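Local coordinates for CocE/NonD family hydrolase (Staphylococcus aureus subsp. aureus COL, PDB 3III), which probably hydrolyses ester or amide bonds as a serine hydrolase of the CocE/NonD family, with an alpha/beta-hydrolase domain joined to a beta-rich C-terminal domain, at residues N160-N166 against F316-E322; K187-E193 against T260-C265; T403-M409 against I556-N560; G428-R434 against G506-V512. The contacts are given in a common frame with arbitrary orientation. Numbering follows the deposited sequence.

Interaction 1: residues N160-N166 against F316-E322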
# COMPACT_ATOMS: atom_id res chain seq x y z
N ASN A 160 -10.71 18.07 22.25
CA ASN A 160 -12.16 17.99 22.27
C ASN A 160 -12.68 16.57 22.42
O ASN A 160 -13.88 16.35 22.31
CB ASN A 160 -12.81 18.68 21.04
CG ASN A 160 -12.75 17.82 19.74
OD1 ASN A 160 -12.13 16.76 19.70
ND2 ASN A 160 -13.39 18.29 18.69
N GLY A 161 -11.76 15.62 22.62
CA GLY A 161 -12.15 14.22 22.84
C GLY A 161 -12.17 13.34 21.59
O GLY A 161 -12.28 12.13 21.71
N ASN A 162 -12.09 13.94 20.40
CA ASN A 162 -12.17 13.24 19.14
C ASN A 162 -10.78 13.18 18.48
O ASN A 162 -10.21 14.22 18.05
CB ASN A 162 -13.15 13.92 18.16
CG ASN A 162 -14.55 14.01 18.70
OD1 ASN A 162 -14.90 13.29 19.63
ND2 ASN A 162 -15.38 14.91 18.13
N ILE A 163 -10.27 11.95 18.38
CA ILE A 163 -9.00 11.70 17.73
C ILE A 163 -9.25 11.02 16.37
O ILE A 163 -10.05 10.08 16.24
CB ILE A 163 -8.11 10.80 18.56
CG1 ILE A 163 -8.02 11.20 20.06
CG2 ILE A 163 -6.78 10.52 17.81
CD1 ILE A 163 -7.90 12.58 20.46
N GLY A 164 -8.58 11.52 15.37
CA GLY A 164 -8.55 10.93 14.05
C GLY A 164 -7.08 10.66 13.67
O GLY A 164 -6.18 11.54 13.79
N THR A 165 -6.83 9.48 13.15
CA THR A 165 -5.49 9.14 12.69
C THR A 165 -5.33 9.32 11.20
O THR A 165 -6.31 9.25 10.44
CB THR A 165 -5.12 7.71 13.09
OG1 THR A 165 -6.11 6.82 12.60
CG2 THR A 165 -5.00 7.57 14.64
N ASN A 166 -4.09 9.59 10.77
CA ASN A 166 -3.86 10.00 9.39
C ASN A 166 -2.40 9.83 9.05
O ASN A 166 -1.54 10.17 9.86
CB ASN A 166 -4.21 11.48 9.28
CG ASN A 166 -4.24 12.02 7.87
OD1 ASN A 166 -3.83 11.38 6.90
ND2 ASN A 166 -4.73 13.28 7.74
N PHE A 316 -12.53 14.89 8.15
CA PHE A 316 -12.26 15.16 9.57
C PHE A 316 -13.14 16.27 10.16
O PHE A 316 -13.46 16.22 11.32
CB PHE A 316 -10.79 15.47 9.82
CG PHE A 316 -9.88 14.26 10.02
CD1 PHE A 316 -10.35 12.96 10.06
CD2 PHE A 316 -8.49 14.45 10.14
CE1 PHE A 316 -9.47 11.87 10.24
CE2 PHE A 316 -7.63 13.42 10.39
CZ PHE A 316 -8.12 12.09 10.42
N ASP A 317 -13.52 17.28 9.36
CA ASP A 317 -14.41 18.31 9.86
C ASP A 317 -15.75 17.65 10.19
O ASP A 317 -16.41 18.00 11.21
CB ASP A 317 -14.68 19.40 8.82
CG ASP A 317 -13.51 20.35 8.60
OD1 ASP A 317 -12.54 20.40 9.40
OD2 ASP A 317 -13.64 21.10 7.62
N PHE A 318 -16.17 16.67 9.37
CA PHE A 318 -17.43 15.95 9.70
C PHE A 318 -17.27 15.12 10.96
O PHE A 318 -18.13 15.18 11.84
CB PHE A 318 -17.86 15.08 8.53
CG PHE A 318 -19.24 14.51 8.66
CD1 PHE A 318 -20.33 15.20 8.18
CD2 PHE A 318 -19.44 13.27 9.26
CE1 PHE A 318 -21.66 14.69 8.31
CE2 PHE A 318 -20.76 12.73 9.36
CZ PHE A 318 -21.85 13.45 8.88
N TYR A 319 -16.22 14.29 11.05
CA TYR A 319 -16.10 13.30 12.13
C TYR A 319 -15.45 13.82 13.40
O TYR A 319 -15.81 13.35 14.48
CB TYR A 319 -15.47 11.94 11.65
CG TYR A 319 -16.40 11.20 10.76
CD1 TYR A 319 -17.56 10.62 11.26
CD2 TYR A 319 -16.21 11.18 9.39
CE1 TYR A 319 -18.46 10.01 10.44
CE2 TYR A 319 -17.10 10.57 8.56
CZ TYR A 319 -18.24 9.99 9.09
OH TYR A 319 -19.18 9.43 8.25
N LEU A 320 -14.46 14.71 13.29
CA LEU A 320 -13.76 15.19 14.46
C LEU A 320 -14.30 16.53 14.96
O LEU A 320 -14.29 16.76 16.17
CB LEU A 320 -12.27 15.32 14.19
CG LEU A 320 -11.56 14.08 13.66
CD1 LEU A 320 -9.98 14.33 13.52
CD2 LEU A 320 -11.79 12.87 14.61
N LYS A 321 -14.76 17.41 14.06
CA LYS A 321 -15.37 18.67 14.49
C LYS A 321 -16.88 18.52 14.64
O LYS A 321 -17.53 19.40 15.20
CB LYS A 321 -15.07 19.83 13.52
CG LYS A 321 -13.61 20.26 13.56
CD LYS A 321 -13.35 21.50 12.78
CE LYS A 321 -11.92 22.01 13.00
NZ LYS A 321 -11.64 23.27 12.27
N GLU A 322 -17.44 17.40 14.15
CA GLU A 322 -18.88 17.20 14.17
C GLU A 322 -19.66 18.29 13.46
O GLU A 322 -20.71 18.72 13.88
CB GLU A 322 -19.38 16.95 15.60
CG GLU A 322 -18.61 15.81 16.24
CD GLU A 322 -19.07 15.39 17.61
OE1 GLU A 322 -20.23 15.57 17.96
OE2 GLU A 322 -18.28 14.78 18.33
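The side-chain conformations of Asn160, Asn162, Phe316 and Leu320 join the chain around the C-terminal end of helix 306-319 to strand 162-168 and the turn before it. Asn160, with chi1 near +60° (p), serves both sides of the contact: its OD1 accepts from Asn162 N (2.9 Å), closing an Asx turn, while its ND2 donates to Leu320 O (3.1 Å). Asn162, an m rotamer, sends its own ND2 to the same Leu320 O (2.9 Å) and to Glu322 OE2 (2.9 Å), and its OD1 is taken by Lys187 of the adjoining strand. Further along, the m,t conformer of Leu320 lays CD2 3.6 Å from Gly164 N, and the m chi1 of Phe316 brings its ring edge to Thr165 O, 3.4 Å from CZ. A beta-carbon on Gly164 would collide with both Leu320 CD1 and Phe316 CE1. Chemically, two asparagine amides satisfy the Leu320 carbonyl and meet the Glu322 carboxylate at the more exposed edge, while Phe316 and Leu320 pack on the buried Ile163-Thr165 backbone.

Interaction 2: residues K187-E193 against T260-C265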
# COMPACT_ATOMS: atom_id res chain seq x y z
N LYS A 187 -12.26 8.42 16.46
CA LYS A 187 -13.53 8.77 15.83
C LYS A 187 -13.48 8.75 14.29
O LYS A 187 -14.52 8.83 13.65
CB LYS A 187 -14.00 10.17 16.27
CG LYS A 187 -14.19 10.32 17.79
CD LYS A 187 -15.21 9.34 18.34
CE LYS A 187 -15.47 9.53 19.86
NZ LYS A 187 -16.47 10.65 20.02
N ALA A 188 -12.28 8.63 13.70
CA ALA A 188 -12.10 8.63 12.24
C ALA A 188 -10.67 8.19 11.90
O ALA A 188 -9.76 8.40 12.73
CB ALA A 188 -12.38 10.03 11.67
N MSE A 189 -10.46 7.65 10.71
CA MSE A 189 -9.14 7.20 10.30
C MSE A 189 -8.94 7.39 8.81
O MSE A 189 -9.89 7.21 8.01
CB MSE A 189 -8.93 5.71 10.65
CG MSE A 189 -9.96 4.83 10.02
SE MSE A 189 -9.89 2.95 10.68
CE MSE A 189 -8.01 2.54 9.99
N ILE A 190 -7.71 7.75 8.45
CA ILE A 190 -7.31 7.97 7.06
C ILE A 190 -6.01 7.15 6.81
O ILE A 190 -4.88 7.70 6.87
CB ILE A 190 -7.09 9.45 6.75
CG1 ILE A 190 -8.31 10.30 7.15
CG2 ILE A 190 -6.78 9.66 5.24
CD1 ILE A 190 -8.08 11.79 6.94
N PRO A 191 -6.16 5.82 6.61
CA PRO A 191 -5.00 5.02 6.24
C PRO A 191 -4.70 5.28 4.76
O PRO A 191 -5.36 4.71 3.86
CB PRO A 191 -5.48 3.60 6.48
CG PRO A 191 -6.98 3.68 6.32
CD PRO A 191 -7.35 4.97 6.92
N TRP A 192 -3.77 6.18 4.51
CA TRP A 192 -3.48 6.62 3.18
C TRP A 192 -2.35 5.75 2.61
O TRP A 192 -1.17 6.10 2.70
CB TRP A 192 -3.11 8.11 3.16
CG TRP A 192 -3.23 8.69 1.78
CD1 TRP A 192 -2.34 8.57 0.76
CD2 TRP A 192 -4.30 9.51 1.27
NE1 TRP A 192 -2.77 9.28 -0.33
CE2 TRP A 192 -3.98 9.84 -0.07
CE3 TRP A 192 -5.49 9.98 1.80
CZ2 TRP A 192 -4.82 10.61 -0.89
CZ3 TRP A 192 -6.33 10.74 1.00
CH2 TRP A 192 -6.01 11.04 -0.35
N GLU A 193 -2.74 4.63 1.98
CA GLU A 193 -1.80 3.62 1.44
C GLU A 193 -1.09 2.85 2.58
O GLU A 193 0.01 3.23 3.03
CB GLU A 193 -0.79 4.17 0.45
CG GLU A 193 -1.47 4.73 -0.83
CD GLU A 193 -0.62 4.58 -2.04
OE1 GLU A 193 -0.22 5.63 -2.61
OE2 GLU A 193 -0.37 3.41 -2.40
N THR A 260 -14.53 1.97 12.93
CA THR A 260 -14.29 3.44 12.89
C THR A 260 -14.59 4.02 11.49
O THR A 260 -14.24 3.43 10.50
CB THR A 260 -12.79 3.71 13.26
OG1 THR A 260 -12.51 3.17 14.56
CG2 THR A 260 -12.42 5.19 13.22
N PRO A 261 -15.25 5.20 11.43
CA PRO A 261 -15.40 5.86 10.15
C PRO A 261 -14.06 6.00 9.42
O PRO A 261 -13.03 6.37 10.01
CB PRO A 261 -15.92 7.24 10.53
CG PRO A 261 -16.72 7.02 11.79
CD PRO A 261 -15.93 5.92 12.52
N LEU A 262 -14.10 5.71 8.14
CA LEU A 262 -12.91 5.33 7.37
C LEU A 262 -12.84 5.98 5.99
O LEU A 262 -13.79 5.92 5.23
CB LEU A 262 -12.94 3.78 7.20
CG LEU A 262 -12.00 3.16 6.18
CD1 LEU A 262 -10.55 3.42 6.64
CD2 LEU A 262 -12.20 1.64 6.08
N LEU A 263 -11.73 6.65 5.72
CA LEU A 263 -11.33 7.14 4.42
C LEU A 263 -10.01 6.44 4.04
O LEU A 263 -8.97 6.72 4.59
CB LEU A 263 -11.19 8.68 4.44
CG LEU A 263 -10.63 9.31 3.17
CD1 LEU A 263 -11.49 9.05 1.91
CD2 LEU A 263 -10.39 10.84 3.30
N THR A 264 -10.08 5.50 3.09
CA THR A 264 -8.94 4.77 2.60
C THR A 264 -8.42 5.35 1.33
O THR A 264 -9.22 5.69 0.43
CB THR A 264 -9.35 3.31 2.31
OG1 THR A 264 -9.92 2.77 3.51
CG2 THR A 264 -8.13 2.46 1.84
N CYS A 265 -7.10 5.45 1.20
CA CYS A 265 -6.55 5.64 -0.15
C CYS A 265 -5.81 4.36 -0.52
O CYS A 265 -5.02 3.84 0.28
CB CYS A 265 -5.62 6.85 -0.24
SG CYS A 265 -4.79 6.92 -1.82
O HOH W 1 -4.71 2.15 2.88
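This is a parallel strand pairing deep in the central sheet of the alpha/beta-hydrolase domain, joining strand 186-192 to strand 262-267. The short axes run 5.0 Å apart at 3°, and the hydrogen bonds alternate: Met189 N to Pro261 O (3.0 Å), Leu263 N to Met189 O (3.0 Å), Cys265 N to Pro191 O (3.3 Å) and Glu193 N to Cys265 O (3.0 Å). A water donates to both Pro191 O (2.8 Å) and Cys265 O (3.1 Å). Met189 (present as selenomethionine) and Pro191 pack on Leu262, whose CD1 lies 3.7 Å from Met189 CG and 3.6 Å from Pro191 CD; helix 170-179 covers both. Ile190 and Trp192 instead meet helix 306-319. Cys265 sits over the Trp192 indole, its CB 3.4 Å and its SG 3.7 Å from the centroid of the five-membered ring, a CH-pi and sulfur-aromatic contact. Parallel strands with helices on both faces are typical of three-layer alpha/beta folds, here the mainly parallel sheet of an alpha/beta-hydrolase.

Interaction 3: residues T403-M409 against I556-N560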
# COMPACT_ATOMS: atom_id res chain seq x y z
N THR A 403 -12.67 -0.47 -23.71
CA THR A 403 -13.02 -1.34 -22.62
C THR A 403 -12.32 -0.90 -21.38
O THR A 403 -11.09 -0.73 -21.42
CB THR A 403 -12.59 -2.78 -22.96
OG1 THR A 403 -13.26 -3.15 -24.18
CG2 THR A 403 -12.91 -3.78 -21.83
N GLU A 404 -13.05 -0.78 -20.27
CA GLU A 404 -12.44 -0.46 -18.97
C GLU A 404 -12.35 -1.68 -18.07
O GLU A 404 -13.35 -2.35 -17.82
CB GLU A 404 -13.16 0.69 -18.27
CG GLU A 404 -13.18 1.97 -19.14
CD GLU A 404 -13.82 3.19 -18.53
OE1 GLU A 404 -14.47 3.12 -17.46
OE2 GLU A 404 -13.66 4.27 -19.16
N LEU A 405 -11.14 -1.95 -17.59
CA LEU A 405 -10.86 -3.02 -16.67
C LEU A 405 -10.50 -2.42 -15.31
O LEU A 405 -9.48 -1.77 -15.17
CB LEU A 405 -9.69 -3.88 -17.16
CG LEU A 405 -9.91 -4.57 -18.51
CD1 LEU A 405 -8.80 -5.58 -18.63
CD2 LEU A 405 -11.29 -5.20 -18.66
N VAL A 406 -11.35 -2.63 -14.31
CA VAL A 406 -11.11 -2.07 -12.99
C VAL A 406 -11.38 -3.11 -11.94
O VAL A 406 -12.51 -3.48 -11.70
CB VAL A 406 -11.95 -0.81 -12.74
CG1 VAL A 406 -11.69 -0.24 -11.30
CG2 VAL A 406 -11.66 0.29 -13.79
N GLY A 407 -10.33 -3.52 -11.25
CA GLY A 407 -10.42 -4.52 -10.24
C GLY A 407 -9.32 -5.57 -10.29
O GLY A 407 -8.20 -5.31 -10.83
N ASN A 408 -9.59 -6.71 -9.66
CA ASN A 408 -8.66 -7.85 -9.65
C ASN A 408 -8.73 -8.58 -10.97
O ASN A 408 -9.73 -8.52 -11.65
CB ASN A 408 -9.00 -8.81 -8.50
CG ASN A 408 -8.48 -8.30 -7.12
OD1 ASN A 408 -7.34 -8.59 -6.73
ND2 ASN A 408 -9.36 -7.64 -6.36
N MSE A 409 -7.64 -9.26 -11.34
CA MSE A 409 -7.66 -10.24 -12.43
C MSE A 409 -7.03 -11.49 -11.92
O MSE A 409 -6.17 -11.45 -11.03
CB MSE A 409 -6.87 -9.74 -13.63
CG MSE A 409 -7.17 -8.29 -14.01
SE MSE A 409 -6.49 -7.93 -15.87
CE MSE A 409 -6.25 -5.91 -15.69
N ILE A 556 -10.93 -11.09 -16.50
CA ILE A 556 -10.78 -9.65 -16.52
C ILE A 556 -12.05 -8.96 -16.03
O ILE A 556 -13.14 -9.40 -16.33
CB ILE A 556 -10.38 -9.13 -17.90
CG1 ILE A 556 -11.45 -9.40 -18.97
CG2 ILE A 556 -9.00 -9.65 -18.28
CD1 ILE A 556 -11.11 -8.74 -20.31
N PRO A 557 -11.91 -7.87 -15.24
CA PRO A 557 -13.06 -7.19 -14.63
C PRO A 557 -13.57 -6.06 -15.51
O PRO A 557 -13.15 -4.89 -15.36
CB PRO A 557 -12.45 -6.60 -13.35
CG PRO A 557 -10.94 -6.35 -13.75
CD PRO A 557 -10.64 -7.55 -14.58
N ILE A 558 -14.45 -6.38 -16.43
CA ILE A 558 -14.93 -5.41 -17.39
C ILE A 558 -16.00 -4.56 -16.70
O ILE A 558 -16.99 -5.10 -16.13
CB ILE A 558 -15.54 -6.04 -18.68
CG1 ILE A 558 -14.48 -6.90 -19.40
CG2 ILE A 558 -16.12 -4.92 -19.62
CD1 ILE A 558 -14.88 -7.46 -20.66
N VAL A 559 -15.82 -3.25 -16.73
CA VAL A 559 -16.79 -2.33 -16.13
C VAL A 559 -17.24 -1.22 -17.10
O VAL A 559 -16.63 -1.00 -18.10
CB VAL A 559 -16.18 -1.71 -14.85
CG1 VAL A 559 -15.90 -2.76 -13.82
CG2 VAL A 559 -14.91 -0.97 -15.12
N ASN A 560 -18.28 -0.48 -16.76
CA ASN A 560 -18.58 0.83 -17.45
C ASN A 560 -18.86 0.76 -18.98
O ASN A 560 -19.28 -0.30 -19.46
CB ASN A 560 -17.45 1.84 -17.23
CG ASN A 560 -17.21 2.16 -15.75
OD1 ASN A 560 -18.18 2.20 -14.96
ND2 ASN A 560 -15.90 2.40 -15.35
O HOH W 2 -15.88 -1.20 -20.48
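Three hydrogen bonds anchor the chain's C-terminal strand to residues 403-409. The shortest joins side chains, Asn560 ND2 to Glu404 OE1 at 2.6 Å; the same carboxylate forms a salt bridge with Lys347, and Asn560 ND2 also bonds Tyr335 OH, reaching the catalytic-domain sheet. The other two are backbone links, Val559 N to Glu404 O (2.8 Å) and Val406 N to Pro557 O (3.1 Å), and a water bridges Glu404 N (2.9 Å) with Val559 O (2.5 Å). The antiparallel strands are splayed, their short axes at 123°. Outward, Leu405 CD2 packs on Ile558 CG1 (3.7 Å) and Ile556 CD1 (3.9 Å), while Val406 CG2 meets Val559 CG2 (3.7 Å). At Gly407 the chain turns a corner with phi 136° and psi -160°, where a beta-carbon would jam against the Val406 carbonyl O and crowd Pro557 CB; Met409 (selenomethionine) closes on Pro557, CG to CD 3.6 Å. Lacking an amide hydrogen, Pro557 gives the pairing only its carbonyl and otherwise holds by ring packing.

Interaction 4: residues G428-R434 against G506-V512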
# COMPACT_ATOMS: atom_id res chain seq x y z
N GLY A 428 2.47 -10.76 -15.43
CA GLY A 428 2.22 -9.40 -15.68
C GLY A 428 1.17 -9.12 -16.73
O GLY A 428 0.96 -9.93 -17.65
N ILE A 429 0.47 -8.00 -16.54
CA ILE A 429 -0.45 -7.47 -17.55
C ILE A 429 0.15 -6.19 -18.08
O ILE A 429 0.53 -5.30 -17.29
CB ILE A 429 -1.81 -7.14 -16.94
CG1 ILE A 429 -2.36 -8.35 -16.19
CG2 ILE A 429 -2.84 -6.62 -18.07
CD1 ILE A 429 -2.54 -9.63 -17.10
N LYS A 430 0.21 -6.09 -19.41
CA LYS A 430 0.74 -4.89 -20.11
C LYS A 430 -0.35 -4.38 -21.07
O LYS A 430 -1.23 -5.15 -21.49
CB LYS A 430 2.00 -5.23 -20.93
CG LYS A 430 3.16 -5.70 -20.12
CD LYS A 430 4.39 -6.02 -20.92
CE LYS A 430 5.56 -6.28 -19.96
NZ LYS A 430 5.99 -5.06 -19.19
N LYS A 431 -0.27 -3.09 -21.40
CA LYS A 431 -1.09 -2.48 -22.42
C LYS A 431 -0.16 -2.05 -23.51
O LYS A 431 0.91 -1.47 -23.20
CB LYS A 431 -1.81 -1.24 -21.91
CG LYS A 431 -2.73 -0.66 -23.04
CD LYS A 431 -3.75 0.34 -22.56
CE LYS A 431 -3.38 1.77 -22.78
NZ LYS A 431 -4.51 2.73 -22.75
N LEU A 432 -0.55 -2.34 -24.76
CA LEU A 432 0.21 -1.96 -25.92
C LEU A 432 -0.67 -1.02 -26.74
O LEU A 432 -1.88 -1.27 -26.89
CB LEU A 432 0.62 -3.16 -26.77
CG LEU A 432 1.19 -4.43 -26.13
CD1 LEU A 432 1.63 -5.40 -27.24
CD2 LEU A 432 2.36 -4.05 -25.25
N ASP A 433 -0.08 0.05 -27.25
CA ASP A 433 -0.88 1.10 -27.89
C ASP A 433 -1.18 0.61 -29.30
O ASP A 433 -0.80 -0.51 -29.64
CB ASP A 433 -0.22 2.49 -27.87
CG ASP A 433 1.12 2.53 -28.54
OD1 ASP A 433 1.40 1.69 -29.44
OD2 ASP A 433 1.91 3.42 -28.15
N ARG A 434 -1.85 1.43 -30.10
CA ARG A 434 -2.21 1.06 -31.46
C ARG A 434 -1.02 0.88 -32.39
O ARG A 434 -1.18 0.31 -33.42
CB ARG A 434 -3.16 2.06 -32.05
CG ARG A 434 -4.49 2.10 -31.37
CD ARG A 434 -5.12 3.47 -31.57
NE ARG A 434 -6.52 3.44 -31.15
CZ ARG A 434 -7.19 4.49 -30.74
NH1 ARG A 434 -6.59 5.68 -30.70
NH2 ARG A 434 -8.45 4.35 -30.38
N GLY A 506 -8.54 -0.89 -30.60
CA GLY A 506 -7.25 -0.98 -31.27
C GLY A 506 -6.06 -1.20 -30.38
O GLY A 506 -4.96 -1.54 -30.84
N GLU A 507 -6.25 -0.99 -29.07
CA GLU A 507 -5.18 -1.24 -28.11
C GLU A 507 -5.20 -2.71 -27.69
O GLU A 507 -6.20 -3.38 -27.86
CB GLU A 507 -5.28 -0.27 -26.92
CG GLU A 507 -4.98 1.20 -27.35
CD GLU A 507 -4.84 2.20 -26.21
OE1 GLU A 507 -5.62 2.19 -25.23
OE2 GLU A 507 -3.93 3.06 -26.34
N THR A 508 -4.11 -3.18 -27.09
CA THR A 508 -3.93 -4.60 -26.78
C THR A 508 -3.61 -4.84 -25.32
O THR A 508 -2.83 -4.12 -24.75
CB THR A 508 -2.77 -5.09 -27.61
OG1 THR A 508 -3.13 -4.91 -29.00
CG2 THR A 508 -2.42 -6.62 -27.33
N LEU A 509 -4.18 -5.89 -24.75
CA LEU A 509 -3.77 -6.37 -23.45
C LEU A 509 -2.89 -7.56 -23.69
O LEU A 509 -3.18 -8.44 -24.56
CB LEU A 509 -5.02 -6.76 -22.63
CG LEU A 509 -4.76 -7.39 -21.25
CD1 LEU A 509 -5.97 -7.15 -20.28
CD2 LEU A 509 -4.43 -8.87 -21.34
N GLU A 510 -1.81 -7.60 -22.95
CA GLU A 510 -0.84 -8.67 -23.05
C GLU A 510 -0.58 -9.27 -21.68
O GLU A 510 -0.27 -8.55 -20.73
CB GLU A 510 0.47 -8.18 -23.63
CG GLU A 510 1.51 -9.28 -23.88
CD GLU A 510 2.84 -8.70 -24.38
OE1 GLU A 510 3.20 -7.56 -23.99
OE2 GLU A 510 3.52 -9.38 -25.16
N VAL A 511 -0.75 -10.58 -21.59
CA VAL A 511 -0.32 -11.33 -20.44
C VAL A 511 1.10 -11.82 -20.70
O VAL A 511 1.36 -12.41 -21.74
CB VAL A 511 -1.18 -12.60 -20.25
CG1 VAL A 511 -0.48 -13.52 -19.24
CG2 VAL A 511 -2.52 -12.25 -19.79
N VAL A 512 1.99 -11.68 -19.72
CA VAL A 512 3.35 -12.19 -19.80
C VAL A 512 3.54 -13.13 -18.60
O VAL A 512 3.13 -12.81 -17.49
CB VAL A 512 4.38 -11.06 -19.67
CG1 VAL A 512 5.81 -11.61 -19.67
CG2 VAL A 512 4.17 -9.99 -20.76
O HOH W 3 -3.64 5.08 -24.71
O HOH W 4 -2.22 -2.79 -30.17
O HOH W 5 -3.10 3.61 -28.80
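Strands 424-432 and 508-514 run antiparallel as neighbours in a five-stranded sheet of the C-terminal beta-domain, consistent with the jelly-roll-like beta-sandwich of this domain in X-Pro dipeptidyl-peptidases, their short axes 4.7 Å apart at 152°. The register is regular: hydrogen-bonded pairs Gly428-Val512, Lys430-Glu510 and Leu432-Thr508 alternate with the non-hydrogen-bonded pairs Ile429-Val511 and Lys431-Leu509. Each hydrogen-bonded pair carries two reciprocal bonds, for example Lys430 N to Glu510 O at 2.8 Å and Glu510 N to Lys430 O at 2.9 Å. Ile429, Leu509 and Val511 lie together on one face, with Ile429 CG2 3.8 Å from Leu509 CG and Ile429 CD1 3.8 Å from Val511 CG2, all three touching Leu554 of strand 553-559. Lys430, Leu432, Thr508 and Glu510 occupy the other, where the Lys430 amine pairs with Glu438 and Glu510 bonds Ser394. Near the strand end a water links Asp433 O, Gly506 O and Thr508 OG1, which also hydrogen-bonds Thr398 OG1. Lys431 NZ, which also bridges Asp339, makes a salt bridge of 2.8 Å to Glu507 OE1.

One principle, that a contact's chemistry follows its place in the fold, emerges from comparing the four. Interactions 1 and 2 share the catalytic-domain sheet, whose strands 162-168 and 186-192 are neighbours: Ile163 O lies 2.8 Å from Lys187 N, and helix 306-319 packs against both strands. Both are buried, yet interaction 1 relies on side-chain amides, interaction 2 on parallel backbone pairing. Interactions 3 and 4 belong to the C-terminal beta-domain, where separate sheets meet through Leu405 CD1 and Leu509 CD1, 3.6 Å apart. Interaction 3 is buried and bent, with Asn560 exposed; interaction 4, regular and partly buried, alone has a salt bridge between its segments and carries more bridging waters. The centres of interactions 1 and 4 are about 44 Å apart.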